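Local coordinates for DUF2442 domain-containing protein (PDB 3K8R) that is of unknown function but belongs to the DUF2442 family and pairs with a second copy of itself through a shared beta sheet, at residues 25-39 and 42-54. Sequence-based numbering, arbitrary orientation.
Sequences PRAAKARYDRSSARV and DLENGCTFAFPPR. With EDO (1,2-ethanediol), chain C.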
loop_
_atom_site.group_PDB
_atom_site.type_symbol
_atom_site.label_atom_id
_atom_site.label_comp_id
_atom_site.label_asym_id
_atom_site.label_seq_id
_atom_site.Cartn_x
_atom_site.Cartn_y
_atom_site.Cartn_z
ATOM N N PRO A 25 -7.010 -6.620 4.599
ATOM C CA PRO A 25 -7.029 -6.288 3.164
ATOM C C PRO A 25 -6.717 -7.526 2.310
ATOM O O PRO A 25 -5.959 -8.401 2.739
ATOM C CB PRO A 25 -5.904 -5.265 3.033
ATOM C CG PRO A 25 -4.900 -5.727 4.002
ATOM C CD PRO A 25 -5.680 -6.328 5.172
ATOM N N ARG A 26 -7.267 -7.581 1.102
ATOM C CA ARG A 26 -7.113 -8.757 0.258
ATOM C C ARG A 26 -6.985 -8.345 -1.217
ATOM O O ARG A 26 -7.735 -7.495 -1.697
ATOM C CB ARG A 26 -8.332 -9.669 0.511
ATOM C CG ARG A 26 -8.043 -11.165 0.417
ATOM C CD ARG A 26 -8.976 -12.053 1.289
ATOM N NE ARG A 26 -10.228 -12.490 0.661
ATOM C CZ ARG A 26 -11.385 -11.823 0.665
ATOM N NH1 ARG A 26 -11.488 -10.624 1.234
ATOM N NH2 ARG A 26 -12.448 -12.355 0.062
ATOM N N ALA A 27 -6.033 -8.944 -1.931
ATOM C CA ALA A 27 -5.796 -8.606 -3.342
ATOM C C ALA A 27 -6.923 -9.047 -4.270
ATOM O O ALA A 27 -7.204 -10.235 -4.366
ATOM C CB ALA A 27 -4.494 -9.214 -3.820
ATOM N N ALA A 28 -7.547 -8.087 -4.952
ATOM C CA ALA A 28 -8.592 -8.368 -5.940
ATOM C C ALA A 28 -7.973 -8.478 -7.350
ATOM O O ALA A 28 -8.378 -9.303 -8.157
ATOM C CB ALA A 28 -9.650 -7.289 -5.901
ATOM N N LYS A 29 -6.985 -7.639 -7.637
ATOM C CA LYS A 29 -6.278 -7.653 -8.909
ATOM C C LYS A 29 -4.826 -7.297 -8.664
ATOM O O LYS A 29 -4.524 -6.550 -7.736
ATOM C CB LYS A 29 -6.869 -6.615 -9.857
ATOM C CG LYS A 29 -8.280 -6.893 -10.351
ATOM C CD LYS A 29 -8.731 -5.766 -11.272
ATOM C CE LYS A 29 -10.120 -5.989 -11.834
ATOM N NZ LYS A 29 -10.576 -4.821 -12.642
ATOM N N ALA A 30 -3.934 -7.814 -9.508
ATOM C CA ALA A 30 -2.487 -7.544 -9.423
ATOM C C ALA A 30 -1.852 -7.478 -10.815
ATOM O O ALA A 30 -2.135 -8.307 -11.670
ATOM C CB ALA A 30 -1.815 -8.614 -8.614
ATOM N N ARG A 31 -0.983 -6.501 -11.046
ATOM C CA ARG A 31 -0.318 -6.390 -12.345
ATOM C C ARG A 31 1.023 -5.679 -12.255
ATOM O O ARG A 31 1.272 -4.908 -11.325
ATOM C CB ARG A 31 -1.209 -5.634 -13.329
ATOM C CG ARG A 31 -1.337 -4.146 -13.066
ATOM C CD ARG A 31 -2.307 -3.489 -14.034
ATOM N NE ARG A 31 -2.272 -2.020 -13.971
ATOM C CZ ARG A 31 -2.899 -1.271 -13.067
ATOM N NH1 ARG A 31 -3.608 -1.828 -12.088
ATOM N NH2 ARG A 31 -2.800 0.054 -13.123
ATOM N N TYR A 32 1.892 -5.946 -13.219
ATOM C CA TYR A 32 3.154 -5.247 -13.269
ATOM C C TYR A 32 2.983 -4.076 -14.231
ATOM O O TYR A 32 2.463 -4.230 -15.334
ATOM C CB TYR A 32 4.285 -6.156 -13.723
ATOM C CG TYR A 32 5.634 -5.463 -13.779
ATOM C CD1 TYR A 32 6.310 -5.108 -12.614
ATOM C CD2 TYR A 32 6.241 -5.179 -14.993
ATOM C CE1 TYR A 32 7.538 -4.477 -12.668
ATOM C CE2 TYR A 32 7.469 -4.556 -15.051
ATOM C CZ TYR A 32 8.111 -4.211 -13.888
ATOM O OH TYR A 32 9.333 -3.597 -13.960
ATOM N N ASP A 33 3.382 -2.898 -13.784
ATOM C CA ASP A 33 3.316 -1.709 -14.590
ATOM C C ASP A 33 4.762 -1.461 -15.021
ATOM O O ASP A 33 5.626 -1.167 -14.195
ATOM C CB ASP A 33 2.752 -0.560 -13.752
ATOM C CG ASP A 33 2.731 0.740 -14.488
ATOM O OD1 ASP A 33 2.241 0.788 -15.627
ATOM O OD2 ASP A 33 3.199 1.737 -13.915
ATOM N N ARG A 34 5.035 -1.617 -16.309
ATOM C CA ARG A 34 6.381 -1.410 -16.824
ATOM C C ARG A 34 6.814 0.034 -16.678
ATOM O O ARG A 34 7.975 0.305 -16.349
ATOM C CB ARG A 34 6.461 -1.792 -18.294
ATOM C CG ARG A 34 6.104 -3.211 -18.538
ATOM C CD ARG A 34 6.498 -3.678 -19.904
ATOM N NE ARG A 34 6.253 -5.105 -19.974
ATOM C CZ ARG A 34 6.654 -5.907 -20.945
ATOM N NH1 ARG A 34 7.330 -5.426 -21.977
ATOM N NH2 ARG A 34 6.373 -7.201 -20.880
ATOM N N SER A 35 5.882 0.953 -16.928
ATOM C CA SER A 35 6.160 2.381 -16.841
ATOM C C SER A 35 6.813 2.764 -15.515
ATOM O O SER A 35 7.884 3.371 -15.506
ATOM C CB SER A 35 4.876 3.184 -17.022
ATOM O OG SER A 35 5.144 4.578 -16.954
ATOM N N SER A 36 6.175 2.392 -14.405
ATOM C CA SER A 36 6.682 2.722 -13.074
ATOM C C SER A 36 7.480 1.589 -12.413
ATOM O O SER A 36 7.888 1.710 -11.254
ATOM C CB SER A 36 5.522 3.074 -12.162
ATOM O OG SER A 36 4.816 1.902 -11.812
ATOM N N ALA A 37 7.704 0.497 -13.139
ATOM C CA ALA A 37 8.446 -0.643 -12.611
ATOM C C ALA A 37 7.885 -1.146 -11.290
ATOM O O ALA A 37 8.648 -1.645 -10.461
ATOM C CB ALA A 37 9.911 -0.294 -12.444
ATOM N N ARG A 38 6.569 -1.020 -11.088
ATOM C CA ARG A 38 5.927 -1.487 -9.847
ATOM C C ARG A 38 4.857 -2.535 -10.120
ATOM O O ARG A 38 4.335 -2.653 -11.236
ATOM C CB ARG A 38 5.221 -0.334 -9.124
ATOM C CG ARG A 38 6.065 0.876 -8.793
ATOM C CD ARG A 38 7.108 0.598 -7.723
ATOM N NE ARG A 38 7.978 1.767 -7.481
ATOM C CZ ARG A 38 9.189 1.983 -8.028
ATOM N NH1 ARG A 38 9.748 1.113 -8.869
ATOM N NH2 ARG A 38 9.866 3.088 -7.718
ATOM N N VAL A 39 4.520 -3.288 -9.080
ATOM C CA VAL A 39 3.415 -4.229 -9.150
ATOM C C VAL A 39 2.259 -3.506 -8.471
ATOM O O VAL A 39 2.336 -3.237 -7.279
ATOM C CB VAL A 39 3.719 -5.522 -8.397
ATOM C CG1 VAL A 39 2.504 -6.456 -8.419
ATOM C CG2 VAL A 39 4.946 -6.199 -8.986
ATOM N N ASP A 42 -4.763 -3.943 -6.531
ATOM C CA ASP A 42 -6.061 -3.363 -6.214
ATOM C C ASP A 42 -6.684 -4.168 -5.086
ATOM O O ASP A 42 -7.102 -5.314 -5.281
ATOM C CB ASP A 42 -6.983 -3.406 -7.430
ATOM C CG ASP A 42 -6.446 -2.622 -8.594
ATOM O OD1 ASP A 42 -6.176 -1.419 -8.409
ATOM O OD2 ASP A 42 -6.311 -3.204 -9.692
ATOM N N LEU A 43 -6.734 -3.573 -3.903
ATOM C CA LEU A 43 -7.304 -4.248 -2.746
ATOM C C LEU A 43 -8.824 -4.285 -2.840
ATOM O O LEU A 43 -9.466 -3.350 -3.333
ATOM C CB LEU A 43 -6.851 -3.586 -1.444
ATOM C CG LEU A 43 -5.341 -3.634 -1.229
ATOM C CD1 LEU A 43 -5.006 -2.874 0.012
ATOM C CD2 LEU A 43 -4.824 -5.068 -1.148
ATOM N N GLU A 44 -9.379 -5.376 -2.325
ATOM C CA GLU A 44 -10.807 -5.657 -2.386
ATOM C C GLU A 44 -11.636 -4.654 -1.590
ATOM O O GLU A 44 -12.823 -4.482 -1.852
ATOM C CB GLU A 44 -11.050 -7.082 -1.893
ATOM C CG GLU A 44 -12.111 -7.829 -2.681
ATOM C CD GLU A 44 -11.922 -9.341 -2.584
ATOM O OE1 GLU A 44 -11.779 -9.847 -1.443
ATOM O OE2 GLU A 44 -11.909 -10.014 -3.650
ATOM N N ASN A 45 -11.002 -3.990 -0.629
ATOM C CA ASN A 45 -11.649 -2.954 0.165
ATOM C C ASN A 45 -11.618 -1.567 -0.504
ATOM O O ASN A 45 -11.920 -0.567 0.145
ATOM C CB ASN A 45 -10.977 -2.866 1.538
ATOM C CG ASN A 45 -9.537 -2.406 1.457
ATOM O OD1 ASN A 45 -9.133 -1.773 0.482
ATOM N ND2 ASN A 45 -8.751 -2.728 2.476
ATOM N N GLY A 46 -11.226 -1.500 -1.776
ATOM C CA GLY A 46 -11.168 -0.234 -2.502
ATOM C C GLY A 46 -9.813 0.471 -2.538
ATOM O O GLY A 46 -9.618 1.367 -3.353
ATOM N N CYS A 47 -8.871 0.096 -1.673
ATOM C CA CYS A 47 -7.553 0.755 -1.657
ATOM C C CYS A 47 -6.613 0.162 -2.694
ATOM O O CYS A 47 -6.982 -0.803 -3.385
ATOM C CB CYS A 47 -6.917 0.645 -0.285
ATOM S SG CYS A 47 -7.890 1.414 0.961
ATOM N N THR A 48 -5.412 0.752 -2.799
ATOM C CA THR A 48 -4.382 0.328 -3.754
ATOM C C THR A 48 -3.005 0.304 -3.108
ATOM O O THR A 48 -2.628 1.245 -2.400
ATOM C CB THR A 48 -4.300 1.292 -4.945
ATOM O OG1 THR A 48 -5.613 1.609 -5.401
ATOM C CG2 THR A 48 -3.507 0.687 -6.085
ATOM N N PHE A 49 -2.256 -0.766 -3.357
ATOM C CA PHE A 49 -0.894 -0.909 -2.838
ATOM C C PHE A 49 0.063 -1.178 -3.993
ATOM O O PHE A 49 -0.210 -2.023 -4.836
ATOM C CB PHE A 49 -0.827 -2.042 -1.812
ATOM C CG PHE A 49 0.562 -2.327 -1.293
ATOM C CD1 PHE A 49 1.180 -1.453 -0.405
ATOM C CD2 PHE A 49 1.227 -3.481 -1.660
ATOM C CE1 PHE A 49 2.446 -1.713 0.083
ATOM C CE2 PHE A 49 2.491 -3.750 -1.175
ATOM C CZ PHE A 49 3.103 -2.856 -0.298
ATOM N N ALA A 50 1.168 -0.438 -4.041
ATOM C CA ALA A 50 2.171 -0.623 -5.092
ATOM C C ALA A 50 3.515 -0.873 -4.439
ATOM O O ALA A 50 3.880 -0.154 -3.507
ATOM C CB ALA A 50 2.247 0.603 -5.997
ATOM N N PHE A 51 4.235 -1.891 -4.908
ATOM C CA PHE A 51 5.583 -2.184 -4.406
ATOM C C PHE A 51 6.502 -2.495 -5.572
ATOM O O PHE A 51 6.059 -3.080 -6.567
ATOM C CB PHE A 51 5.569 -3.359 -3.446
ATOM C CG PHE A 51 5.208 -4.673 -4.090
ATOM C CD1 PHE A 51 3.881 -5.023 -4.296
ATOM C CD2 PHE A 51 6.198 -5.576 -4.466
ATOM C CE1 PHE A 51 3.540 -6.250 -4.890
ATOM C CE2 PHE A 51 5.869 -6.808 -5.059
ATOM C CZ PHE A 51 4.536 -7.145 -5.269
ATOM N N PRO A 52 7.769 -2.062 -5.490
ATOM C CA PRO A 52 8.729 -2.417 -6.531
ATOM C C PRO A 52 9.163 -3.855 -6.291
ATOM O O PRO A 52 9.860 -4.116 -5.317
ATOM C CB PRO A 52 9.887 -1.456 -6.292
ATOM C CG PRO A 52 9.760 -1.055 -4.883
ATOM C CD PRO A 52 8.303 -1.033 -4.587
ATOM N N PRO A 53 8.763 -4.778 -7.179
ATOM C CA PRO A 53 9.009 -6.207 -6.996
ATOM C C PRO A 53 10.479 -6.650 -6.936
ATOM O O PRO A 53 10.762 -7.687 -6.328
ATOM C CB PRO A 53 8.310 -6.835 -8.201
ATOM C CG PRO A 53 8.424 -5.801 -9.253
ATOM C CD PRO A 53 8.329 -4.475 -8.555
ATOM N N ARG A 54 11.406 -5.900 -7.536
ATOM C CA ARG A 54 12.831 -6.291 -7.483
ATOM C C ARG A 54 13.458 -6.122 -6.105
ATOM O O ARG A 54 14.607 -6.496 -5.918
ATOM C CB ARG A 54 13.663 -5.594 -8.562
ATOM C CG ARG A 54 13.271 -6.049 -9.951
ATOM C CD ARG A 54 14.157 -5.504 -11.043
ATOM N NE ARG A 54 13.755 -6.053 -12.339
ATOM C CZ ARG A 54 12.905 -5.487 -13.190
ATOM N NH1 ARG A 54 12.351 -4.317 -12.920
ATOM N NH2 ARG A 54 12.609 -6.096 -14.331
HETATM C C1 EDO C . -4.386 2.065 -9.955
HETATM O O1 EDO C . -3.712 3.044 -10.759
HETATM C C2 EDO C . -5.425 1.337 -10.806
HETATM O O2 EDO C . -5.270 -0.077 -10.637
#
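Lys29 pairs with Asp42 on one side of strand 38-43, and Val39 with Phe51 on the other, in an antiparallel three-stranded meander where 38-43 runs between 27-33 and 48-51. The sheet runs on across the dimer interface, where Thr48 and Ala50 pair with a strand of the second subunit.

Among the backbone bonds, Asp42 N gives to Lys29 O at 2.9 Å, while Asp42 O takes Ala28 N at 2.8 Å and, weakly, Lys29 N. Two residues thus face one, a classic beta bulge. Beyond it, Glu44 N, in the type I turn from Leu43 to Gly46, reaches Arg26 O. Val39 N gives a hydrogen bond to Phe51 O, 3.0 Å away, and a weak bond returns from Phe51 N to Val39 O.

Apolar contacts centre on Val39. Its CB sits over the face of the Phe51 ring, 3.9 Å from the centroid, in a CH-pi contact; Phe51 has CG between its own backbone N and carbonyl carbon (chi1 66°), which swings the ring back against the valine. Val39 CG2 lies against Pro53 CG, 3.5 Å away, and Pro53 CG also meets Tyr32 CE1.

Three arginines carry the polar side-chain contacts. Arg26 forms a salt bridge to Glu44, whose OE1 comes over the guanidinium face, the two planes 68° apart. Arg54 NH1 donates to Tyr32 OH, its guanidinium nearly perpendicular to the ring, while NH2 binds Asp64 and Ala62 O. A 1,2-ethanediol, probably from the crystallisation liquor, bridges strand 27-33 and strand 38-43: its O2 receives Arg31 NH1 at 2.8 Å and donates to Asp42 OD1 at 2.8 Å.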